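Local coordinates for cellulose binding domain-containing protein (Clostridium clariflavum, PDB 4B96), which is the family 3b carbohydrate-binding module of a biomass-sensing system protein, probably membrane-bound, and probably binds cellulose, with a calcium ion bound in its fold, at residues V40-Y45 with M136-S141; F130-K135 with L144-E149. All coordinates share one frame; numbering follows the deposited sequence. Where two conformers were deposited one is given.

Contact 1: residues V40-Y45 with M136-S141; sequences VKVRYY and MTVYIS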
ATOM      1  N   VAL A  40      12.926   6.854   9.085  1.00 20.82           N
ATOM      2  CA  VAL A  40      11.797   5.967   8.934  1.00 19.92           C
ATOM      3  C   VAL A  40      10.775   6.150  10.021  1.00 23.36           C
ATOM      4  O   VAL A  40      11.112   6.205  11.188  1.00 23.57           O
ATOM      5  CB  VAL A  40      12.276   4.495   8.925  1.00 22.95           C
ATOM      6  CG1 VAL A  40      11.119   3.508   9.038  1.00 24.35           C
ATOM      7  CG2 VAL A  40      13.102   4.245   7.651  1.00 20.79           C
ATOM      8  N   LYS A  41       9.505   6.274   9.640  1.00 18.62           N
ATOM      9  CA  LYS A  41       8.401   6.282  10.609  1.00 16.29           C
ATOM     10  C   LYS A  41       7.477   5.101  10.315  1.00 19.13           C
ATOM     11  O   LYS A  41       7.200   4.772   9.123  1.00 21.12           O
ATOM     12  CB  LYS A  41       7.572   7.569  10.374  1.00 18.90           C
ATOM     13  CG  LYS A  41       8.277   8.804  10.790  1.00 22.62           C
ATOM     14  CD  LYS A  41       7.558  10.064  10.329  1.00 24.81           C
ATOM     15  CE  LYS A  41       8.492  11.288  10.607  1.00 43.67           C
ATOM     16  NZ  LYS A  41       7.792  12.620  10.491  1.00 45.08           N
ATOM     17  N   VAL A  42       6.917   4.508  11.360  1.00 17.49           N
ATOM     18  CA  VAL A  42       5.969   3.426  11.173  1.00 15.11           C
ATOM     19  C   VAL A  42       4.709   3.799  11.948  1.00 20.33           C
ATOM     20  O   VAL A  42       4.821   4.286  13.099  1.00 18.95           O
ATOM     21  CB  VAL A  42       6.557   2.097  11.709  1.00 15.68           C
ATOM     22  CG1 VAL A  42       5.596   0.898  11.511  1.00 14.77           C
ATOM     23  CG2 VAL A  42       7.893   1.790  11.014  1.00 16.00           C
ATOM     24  N   ARG A  43       3.517   3.585  11.339  1.00 16.43           N
ATOM     25  CA  ARG A  43       2.276   3.966  12.018  1.00 18.44           C
ATOM     26  C   ARG A  43       1.348   2.806  12.249  1.00 20.64           C
ATOM     27  O   ARG A  43       1.136   2.017  11.335  1.00 15.37           O
ATOM     28  CB  ARG A  43       1.516   5.035  11.222  1.00 16.27           C
ATOM     29  CG  ARG A  43       2.277   6.387  11.244  1.00 19.94           C
ATOM     30  CD  ARG A  43       1.561   7.426  10.387  1.00 18.07           C
ATOM     31  NE  ARG A  43       2.442   8.595  10.359  1.00 21.07           N
ATOM     32  CZ  ARG A  43       2.229   9.699   9.652  1.00 28.09           C
ATOM     33  NH1 ARG A  43       1.167   9.806   8.887  1.00 27.60           N
ATOM     34  NH2 ARG A  43       3.102  10.696   9.707  1.00 26.42           N
ATOM     35  N   TYR A  44       0.782   2.742  13.458  1.00 18.43           N
ATOM     36  CA  TYR A  44      -0.256   1.782  13.825  1.00 17.25           C
ATOM     37  C   TYR A  44      -1.520   2.613  14.082  1.00 18.79           C
ATOM     38  O   TYR A  44      -1.550   3.470  14.980  1.00 17.05           O
ATOM     39  CB  TYR A  44       0.159   1.028  15.083  1.00 15.78           C
ATOM     40  CG  TYR A  44      -0.838  -0.085  15.443  1.00 17.21           C
ATOM     41  CD1 TYR A  44      -2.051   0.219  16.094  1.00 13.09           C
ATOM     42  CD2 TYR A  44      -0.579  -1.428  15.091  1.00 15.84           C
ATOM     43  CE1 TYR A  44      -2.977  -0.811  16.386  1.00 14.04           C
ATOM     44  CE2 TYR A  44      -1.489  -2.477  15.369  1.00 15.93           C
ATOM     45  CZ  TYR A  44      -2.679  -2.160  16.033  1.00 16.69           C
ATOM     46  OH  TYR A  44      -3.614  -3.133  16.296  1.00 15.17           O
ATOM     47  N   TYR A  45      -2.548   2.404  13.286  1.00 16.70           N
ATOM     48  CA  TYR A  45      -3.772   3.205  13.391  1.00 16.14           C
ATOM     49  C   TYR A  45      -4.764   2.560  14.306  1.00 18.80           C
ATOM     50  O   TYR A  45      -5.058   1.354  14.168  1.00 16.45           O
ATOM     51  CB  TYR A  45      -4.427   3.313  12.034  1.00 15.55           C
ATOM     52  CG  TYR A  45      -3.518   4.030  11.083  1.00 18.84           C
ATOM     53  CD1 TYR A  45      -3.581   5.418  10.976  1.00 19.17           C
ATOM     54  CD2 TYR A  45      -2.620   3.320  10.293  1.00 19.28           C
ATOM     55  CE1 TYR A  45      -2.750   6.090  10.152  1.00 22.03           C
ATOM     56  CE2 TYR A  45      -1.779   3.999   9.388  1.00 20.43           C
ATOM     57  CZ  TYR A  45      -1.841   5.363   9.347  1.00 22.96           C
ATOM     58  OH  TYR A  45      -1.023   6.072   8.512  1.00 22.76           O
ATOM     59  N   MET A 136      -0.694  -1.328   8.339  1.00 15.00           N
ATOM     60  CA  MET A 136       0.222  -0.420   9.024  1.00 20.28           C
ATOM     61  C   MET A 136       1.045   0.280   7.960  1.00 18.85           C
ATOM     62  O   MET A 136       1.310  -0.330   6.921  1.00 19.63           O
ATOM     63  CB  MET A 136       1.169  -1.188   9.996  1.00 17.18           C
ATOM     64  CG  MET A 136       0.388  -1.682  11.240  1.00 19.49           C
ATOM     65  SD  MET A 136       1.468  -2.706  12.262  1.00 18.58           S
ATOM     66  CE  MET A 136       2.757  -1.582  12.788  1.00 14.01           C
ATOM     67  N   THR A 137       1.445   1.540   8.195  1.00 19.16           N
ATOM     68  CA  THR A 137       2.192   2.260   7.151  1.00 17.80           C
ATOM     69  C   THR A 137       3.667   2.526   7.493  1.00 16.99           C
ATOM     70  O   THR A 137       4.035   2.652   8.659  1.00 19.11           O
ATOM     71  CB  THR A 137       1.536   3.592   6.820  1.00 12.64           C
ATOM     72  OG1 THR A 137       1.241   4.305   8.022  1.00 15.71           O
ATOM     73  CG2 THR A 137       0.170   3.325   6.058  1.00 14.35           C
ATOM     74  N   VAL A 138       4.488   2.685   6.454  1.00 17.82           N
ATOM     75  CA  VAL A 138       5.898   3.026   6.653  1.00 16.51           C
ATOM     76  C   VAL A 138       6.201   4.220   5.756  1.00 15.45           C
ATOM     77  O   VAL A 138       5.746   4.270   4.589  1.00 15.84           O
ATOM     78  CB  VAL A 138       6.867   1.831   6.266  1.00 16.90           C
ATOM     79  CG1 VAL A 138       8.301   2.212   6.661  1.00 17.33           C
ATOM     80  CG2 VAL A 138       6.451   0.567   6.985  1.00 15.26           C
ATOM     81  N   TYR A 139       6.989   5.142   6.286  1.00 16.85           N
ATOM     82  CA  TYR A 139       7.421   6.318   5.564  1.00 19.52           C
ATOM     83  C   TYR A 139       8.930   6.412   5.607  1.00 20.45           C
ATOM     84  O   TYR A 139       9.550   6.171   6.635  1.00 22.63           O
ATOM     85  CB  TYR A 139       6.872   7.621   6.189  1.00 18.75           C
ATOM     86  CG  TYR A 139       5.380   7.552   6.315  1.00 23.20           C
ATOM     87  CD1 TYR A 139       4.811   6.775   7.329  1.00 20.16           C
ATOM     88  CD2 TYR A 139       4.531   8.194   5.373  1.00 24.08           C
ATOM     89  CE1 TYR A 139       3.445   6.626   7.436  1.00 20.93           C
ATOM     90  CE2 TYR A 139       3.120   8.093   5.481  1.00 24.39           C
ATOM     91  CZ  TYR A 139       2.594   7.304   6.525  1.00 22.73           C
ATOM     92  OH  TYR A 139       1.230   7.099   6.701  1.00 24.41           O
ATOM     93  N   ILE A 140       9.499   6.821   4.477  1.00 19.48           N
ATOM     94  CA  ILE A 140      10.924   7.207   4.450  1.00 22.82           C
ATOM     95  C   ILE A 140      10.964   8.666   4.078  1.00 25.51           C
ATOM     96  O   ILE A 140      10.410   9.069   3.035  1.00 26.71           O
ATOM     97  CB  ILE A 140      11.695   6.415   3.402  1.00 24.25           C
ATOM     98  CG1 ILE A 140      11.693   4.940   3.758  1.00 23.81           C
ATOM     99  CG2 ILE A 140      13.151   6.990   3.287  1.00 31.22           C
ATOM    100  CD1 ILE A 140      12.244   4.054   2.607  1.00 23.84           C
ATOM    101  N   SER A 141      11.542   9.463   4.961  1.00 25.74           N
ATOM    102  CA  SER A 141      11.496  10.943   4.909  1.00 31.22           C
ATOM    103  C   SER A 141      10.121  11.464   4.517  1.00 32.45           C
ATOM    104  O   SER A 141       9.986  12.293   3.591  1.00 31.48           O
ATOM    105  CB  SER A 141      12.574  11.495   3.982  1.00 33.48           C
ATOM    106  OG  SER A 141      13.849  11.053   4.428  1.00 38.94           O
TER

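Contact 2: residues F130-K135 with L144-E149; sequences FSYWDK and LVWGIE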
ATOM      1  N   PHE A 130       4.148 -13.596  12.265  1.00 24.43           N
ATOM      2  CA  PHE A 130       4.315 -12.299  11.570  1.00 20.65           C
ATOM      3  C   PHE A 130       3.920 -12.499  10.097  1.00 23.46           C
ATOM      4  O   PHE A 130       4.352 -13.482   9.486  1.00 24.53           O
ATOM      5  CB  PHE A 130       5.784 -11.849  11.661  1.00 21.82           C
ATOM      6  CG  PHE A 130       6.123 -11.261  12.973  1.00 22.08           C
ATOM      7  CD1 PHE A 130       6.525 -12.061  14.003  1.00 21.83           C
ATOM      8  CD2 PHE A 130       5.954  -9.896  13.187  1.00 23.84           C
ATOM      9  CE1 PHE A 130       6.811 -11.527  15.278  1.00 27.96           C
ATOM     10  CE2 PHE A 130       6.248  -9.330  14.461  1.00 23.93           C
ATOM     11  CZ  PHE A 130       6.665 -10.163  15.499  1.00 23.07           C
ATOM     12  N   SER A 131       3.117 -11.585   9.538  1.00 17.71           N
ATOM     13  CA  SER A 131       2.622 -11.740   8.178  1.00 23.06           C
ATOM     14  C   SER A 131       2.728 -10.384   7.547  1.00 22.31           C
ATOM     15  O   SER A 131       2.580  -9.395   8.257  1.00 19.11           O
ATOM     16  CB  SER A 131       1.114 -12.066   8.237  1.00 28.04           C
ATOM     17  OG  SER A 131       0.930 -13.254   8.936  1.00 38.41           O
ATOM     18  N   TYR A 132       2.941 -10.307   6.232  1.00 19.85           N
ATOM     19  CA  TYR A 132       2.859  -8.974   5.552  1.00 15.97           C
ATOM     20  C   TYR A 132       1.528  -8.314   5.874  1.00 18.84           C
ATOM     21  O   TYR A 132       0.488  -8.965   5.838  1.00 17.67           O
ATOM     22  CB  TYR A 132       2.969  -9.141   4.032  1.00 19.11           C
ATOM     23  CG  TYR A 132       4.384  -9.600   3.667  1.00 23.20           C
ATOM     24  CD1 TYR A 132       5.492  -8.792   4.025  1.00 23.51           C
ATOM     25  CD2 TYR A 132       4.616 -10.835   3.053  1.00 27.52           C
ATOM     26  CE1 TYR A 132       6.792  -9.205   3.725  1.00 26.95           C
ATOM     27  CE2 TYR A 132       5.938 -11.260   2.734  1.00 26.89           C
ATOM     28  CZ  TYR A 132       7.007 -10.424   3.084  1.00 27.64           C
ATOM     29  OH  TYR A 132       8.320 -10.830   2.844  1.00 28.25           O
ATOM     30  N   TRP A 133       1.546  -7.048   6.215  1.00 15.30           N
ATOM     31  CA  TRP A 133       0.319  -6.478   6.700  1.00 19.17           C
ATOM     32  C   TRP A 133       0.242  -5.089   6.115  1.00 18.85           C
ATOM     33  O   TRP A 133       1.050  -4.219   6.464  1.00 18.36           O
ATOM     34  CB  TRP A 133       0.452  -6.338   8.209  1.00 14.44           C
ATOM     35  CG  TRP A 133      -0.821  -5.819   8.891  1.00 19.10           C
ATOM     36  CD1 TRP A 133      -0.855  -4.958   9.948  1.00 17.52           C
ATOM     37  CD2 TRP A 133      -2.205  -6.190   8.616  1.00 21.11           C
ATOM     38  NE1 TRP A 133      -2.165  -4.756  10.356  1.00 19.25           N
ATOM     39  CE2 TRP A 133      -3.009  -5.490   9.546  1.00 22.37           C
ATOM     40  CE3 TRP A 133      -2.837  -6.998   7.643  1.00 23.36           C
ATOM     41  CZ2 TRP A 133      -4.418  -5.594   9.557  1.00 24.23           C
ATOM     42  CZ3 TRP A 133      -4.235  -7.111   7.642  1.00 27.25           C
ATOM     43  CH2 TRP A 133      -5.018  -6.395   8.589  1.00 27.67           C
ATOM     44  N   ASP A 134      -0.735  -4.859   5.249  0.60 18.23           N
ATOM     45  CA  ASP A 134      -0.786  -3.558   4.582  0.60 18.83           C
ATOM     46  C   ASP A 134      -1.682  -2.537   5.269  0.60 17.99           C
ATOM     47  O   ASP A 134      -2.055  -1.556   4.614  0.60 13.08           O
ATOM     48  CB  ASP A 134      -1.300  -3.721   3.140  0.60 23.09           C
ATOM     49  CG  ASP A 134      -2.609  -4.461   3.059  0.60 22.77           C
ATOM     50  OD1 ASP A 134      -3.311  -4.580   4.077  0.60 23.76           O
ATOM     51  OD2 ASP A 134      -2.952  -4.921   1.956  0.60 25.69           O
ATOM     52  N   LYS A 135      -2.043  -2.763   6.548  1.00 14.69           N
ATOM     53  CA  LYS A 135      -2.835  -1.777   7.312  1.00 19.56           C
ATOM     54  C   LYS A 135      -2.000  -1.091   8.367  1.00 16.78           C
ATOM     55  O   LYS A 135      -2.491  -0.300   9.168  1.00 15.75           O
ATOM     56  CB  LYS A 135      -4.141  -2.389   7.896  1.00 17.86           C
ATOM     57  CG  LYS A 135      -5.059  -2.908   6.743  1.00 18.75           C
ATOM     58  CD  LYS A 135      -6.379  -3.420   7.316  1.00 21.79           C
ATOM     59  CE  LYS A 135      -7.337  -2.261   7.619  1.00 28.09           C
ATOM     60  NZ  LYS A 135      -8.471  -2.758   8.460  1.00 28.12           N
ATOM     61  N   LEU A 144       5.272   7.906   1.686  1.00 21.31           N
ATOM     62  CA  LEU A 144       4.609   6.671   2.111  1.00 17.99           C
ATOM     63  C   LEU A 144       5.184   5.540   1.258  1.00 21.15           C
ATOM     64  O   LEU A 144       5.112   5.611   0.027  1.00 19.85           O
ATOM     65  CB  LEU A 144       3.089   6.782   1.844  1.00 19.86           C
ATOM     66  CG  LEU A 144       2.286   5.498   2.085  1.00 17.22           C
ATOM     67  CD1 LEU A 144       2.399   4.987   3.563  1.00 15.08           C
ATOM     68  CD2 LEU A 144       0.793   5.830   1.747  1.00 17.38           C
ATOM     69  N   VAL A 145       5.822   4.539   1.869  1.00 15.99           N
ATOM     70  CA  VAL A 145       6.511   3.505   1.087  1.00 16.29           C
ATOM     71  C   VAL A 145       5.913   2.117   1.295  1.00 16.46           C
ATOM     72  O   VAL A 145       6.358   1.161   0.663  1.00 16.64           O
ATOM     73  CB  VAL A 145       8.041   3.455   1.344  1.00 21.76           C
ATOM     74  CG1 VAL A 145       8.673   4.779   0.966  1.00 19.81           C
ATOM     75  CG2 VAL A 145       8.320   3.077   2.845  1.00 19.35           C
ATOM     76  N   TRP A 146       4.891   2.017   2.155  1.00 17.50           N
ATOM     77  CA  TRP A 146       4.298   0.724   2.452  1.00 16.85           C
ATOM     78  C   TRP A 146       2.993   0.982   3.150  1.00 17.24           C
ATOM     79  O   TRP A 146       2.930   1.823   4.058  1.00 17.56           O
ATOM     80  CB  TRP A 146       5.187  -0.100   3.443  1.00 13.55           C
ATOM     81  CG  TRP A 146       4.472  -1.374   3.853  1.00 15.59           C
ATOM     82  CD1 TRP A 146       3.600  -1.540   4.963  1.00 16.44           C
ATOM     83  CD2 TRP A 146       4.453  -2.618   3.151  1.00 17.17           C
ATOM     84  NE1 TRP A 146       3.066  -2.812   4.934  1.00 15.25           N
ATOM     85  CE2 TRP A 146       3.578  -3.488   3.855  1.00 16.66           C
ATOM     86  CE3 TRP A 146       5.122  -3.108   2.003  1.00 15.91           C
ATOM     87  CZ2 TRP A 146       3.361  -4.814   3.456  1.00 16.98           C
ATOM     88  CZ3 TRP A 146       4.861  -4.423   1.574  1.00 20.74           C
ATOM     89  CH2 TRP A 146       4.008  -5.271   2.320  1.00 19.56           C
ATOM     90  N   GLY A 147       1.959   0.254   2.750  1.00 17.19           N
ATOM     91  CA  GLY A 147       0.731   0.240   3.524  1.00 18.08           C
ATOM     92  C   GLY A 147      -0.362   1.179   3.035  1.00 19.29           C
ATOM     93  O   GLY A 147      -0.139   1.989   2.127  1.00 19.54           O
ATOM     94  N   ILE A 148      -1.537   1.079   3.655  1.00 15.99           N
ATOM     95  CA  ILE A 148      -2.715   1.867   3.263  1.00 17.11           C
ATOM     96  C   ILE A 148      -3.187   2.671   4.456  1.00 16.08           C
ATOM     97  O   ILE A 148      -3.486   2.114   5.544  1.00 17.10           O
ATOM     98  CB  ILE A 148      -3.839   0.913   2.790  1.00 16.99           C
ATOM     99  CG1 ILE A 148      -3.328   0.042   1.613  1.00 20.64           C
ATOM    100  CG2 ILE A 148      -5.119   1.707   2.383  1.00 14.41           C
ATOM    101  CD1 ILE A 148      -4.186  -1.210   1.343  1.00 19.95           C
ATOM    102  N   GLU A 149      -3.255   4.003   4.306  1.00 17.93           N
ATOM    103  CA  GLU A 149      -3.807   4.843   5.385  1.00 17.79           C
ATOM    104  C   GLU A 149      -5.338   4.644   5.473  1.00 19.02           C
ATOM    105  O   GLU A 149      -5.974   4.361   4.474  1.00 21.12           O
ATOM    106  CB  GLU A 149      -3.488   6.349   5.132  1.00 19.14           C
ATOM    107  CG  GLU A 149      -1.942   6.567   5.063  1.00 22.02           C
ATOM    108  CD  GLU A 149      -1.517   8.035   4.754  1.00 31.61           C
ATOM    109  OE1 GLU A 149      -2.181   8.668   3.922  1.00 28.32           O
ATOM    110  OE2 GLU A 149      -0.490   8.524   5.310  1.00 27.34           O
TER

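Contact 1: residues V40-Y45 with M136-S141
Tyr-139 and Arg-43 both carry CG anti to the carbonyl carbon (chi1 -54° and -69°), which sets the phenol ring against the arginine on one face of the sheet. From CG to NE the Arg-43 chain is extended and runs across the ring at about a right angle. Its CD lies 3.6 Å from CE1 of Tyr-139. The guanidinium then covers the ring off-centre as a cation-pi contact, with Arg-43 CZ 4.3 Å from the Tyr-139 ring centroid and the two planes 38° apart. The end of Tyr-45 swings back toward strand 136-140. There its OH hydrogen-bonds Thr-137 OG1 at 2.9 Å, and OG1 lies at the edge of the Tyr-45 ring. The OH groups of Tyr-45 and Tyr-139 meet tip to tip, 3.1 Å apart.

The backbones form an antiparallel ladder. Lys-41 with Tyr-139 and Arg-43 with Thr-137 are hydrogen-bonded pairs; Tyr-139 N to Lys-41 O is 2.9 Å. On the opposite face the contact is apolar. Val-40 CG1 meets Val-138 CG1 at 3.9 Å, and Met-136 CE rests near Val-42 CG1. Met-136 SD sits 3.7 Å from Tyr-44 CD2, an oblique Met-aromatic contact. Strands 5-9 and 20-29 pack onto this side, as expected in the beta-sandwich of a CBM3 module.

Arg-43 has further partners in Glu-87, by a salt bridge, and Tyr-85, by a second cation-pi contact. Tyr-139 OH is also held by Glu-149. The two sheet faces thus differ in chemistry: one fills the sandwich core, while the other joins aromatic rings, hydroxyls and charges, where Glu-87 probably offsets the arginine charge.

Contact 2: residues F130-K135 with L144-E149
Trp-146 NE1 donates to Trp-133 O at 2.9 Å, with an N-H...O angle of 164°. This is the tight part of the contact. The oxygen lies at the indole edge, in the ring plane, but the donor stands above the carbonyl plane of Trp-133. CG of Trp-146 is anti to its backbone N (chi1 174°), which carries the indole from strand 143-146 to the 130-135 backbone. Next along the chain, Ile-148 N bonds Asp-134 O at 2.9 Å. This bond is more bent, 135° at the hydrogen. Ile-148 CB and CG1 both lie 3.6 Å from that same oxygen of Asp-134. Gly-147 fits between the two bonds. Its CA is 3.5 Å from Asp-134 O, and its backbone angles suit a residue without a CB.

A classic bulge interrupts the pairing of strand 143-146 with its neighbour, where Val-138 is opposed by two residues, Val-145 and Trp-146. Strands 143-146 and 131-132 are outermost strands of different sheets, and the contact joins these two edges of the sandwich.

The end at Ile-148 is covered by the second subunit, whose Val-145 packs on it. Asp-134 was modelled in two conformers, which leaves the approach of its carboxylate to Ile-148, and its packing on Met-3 of the second subunit, doubtful.

The loose, solvent-facing side is at Tyr-132. Its side chain and that of Trp-146 cross at about a right angle, and the rings meet obliquely. Tyr-132 CD1 comes no nearer to Trp-146 CH2 than 4.2 Å. Tyr-132 is exposed, and its OH bonds Glu-28.

How the contacts relate
Contacts 1 and 2 have centres 9 Å apart and alternate along the chain. Strand 136-140 follows 131-132 and leads into 143-146, its neighbour in the same sheet. The two segments of contact 2 thus flank this strand of contact 1 in sequence. The contacts touch directly. Val-138 O is 2.7 Å from Val-145 N, and Tyr-139 OH is 2.6 Å from Glu-149 OE2, both probable hydrogen bonds. Met-136 O also packs on Trp-146 CD1. Neither contact supplies a calcium ligand; the site uses Lys-47, Asn-116, Asp-119 and Asp-120. The side chain of Tyr-44 in contact 1 is about 8 Å from the calcium ion, and that of Lys-135 in contact 2 about 12 Å.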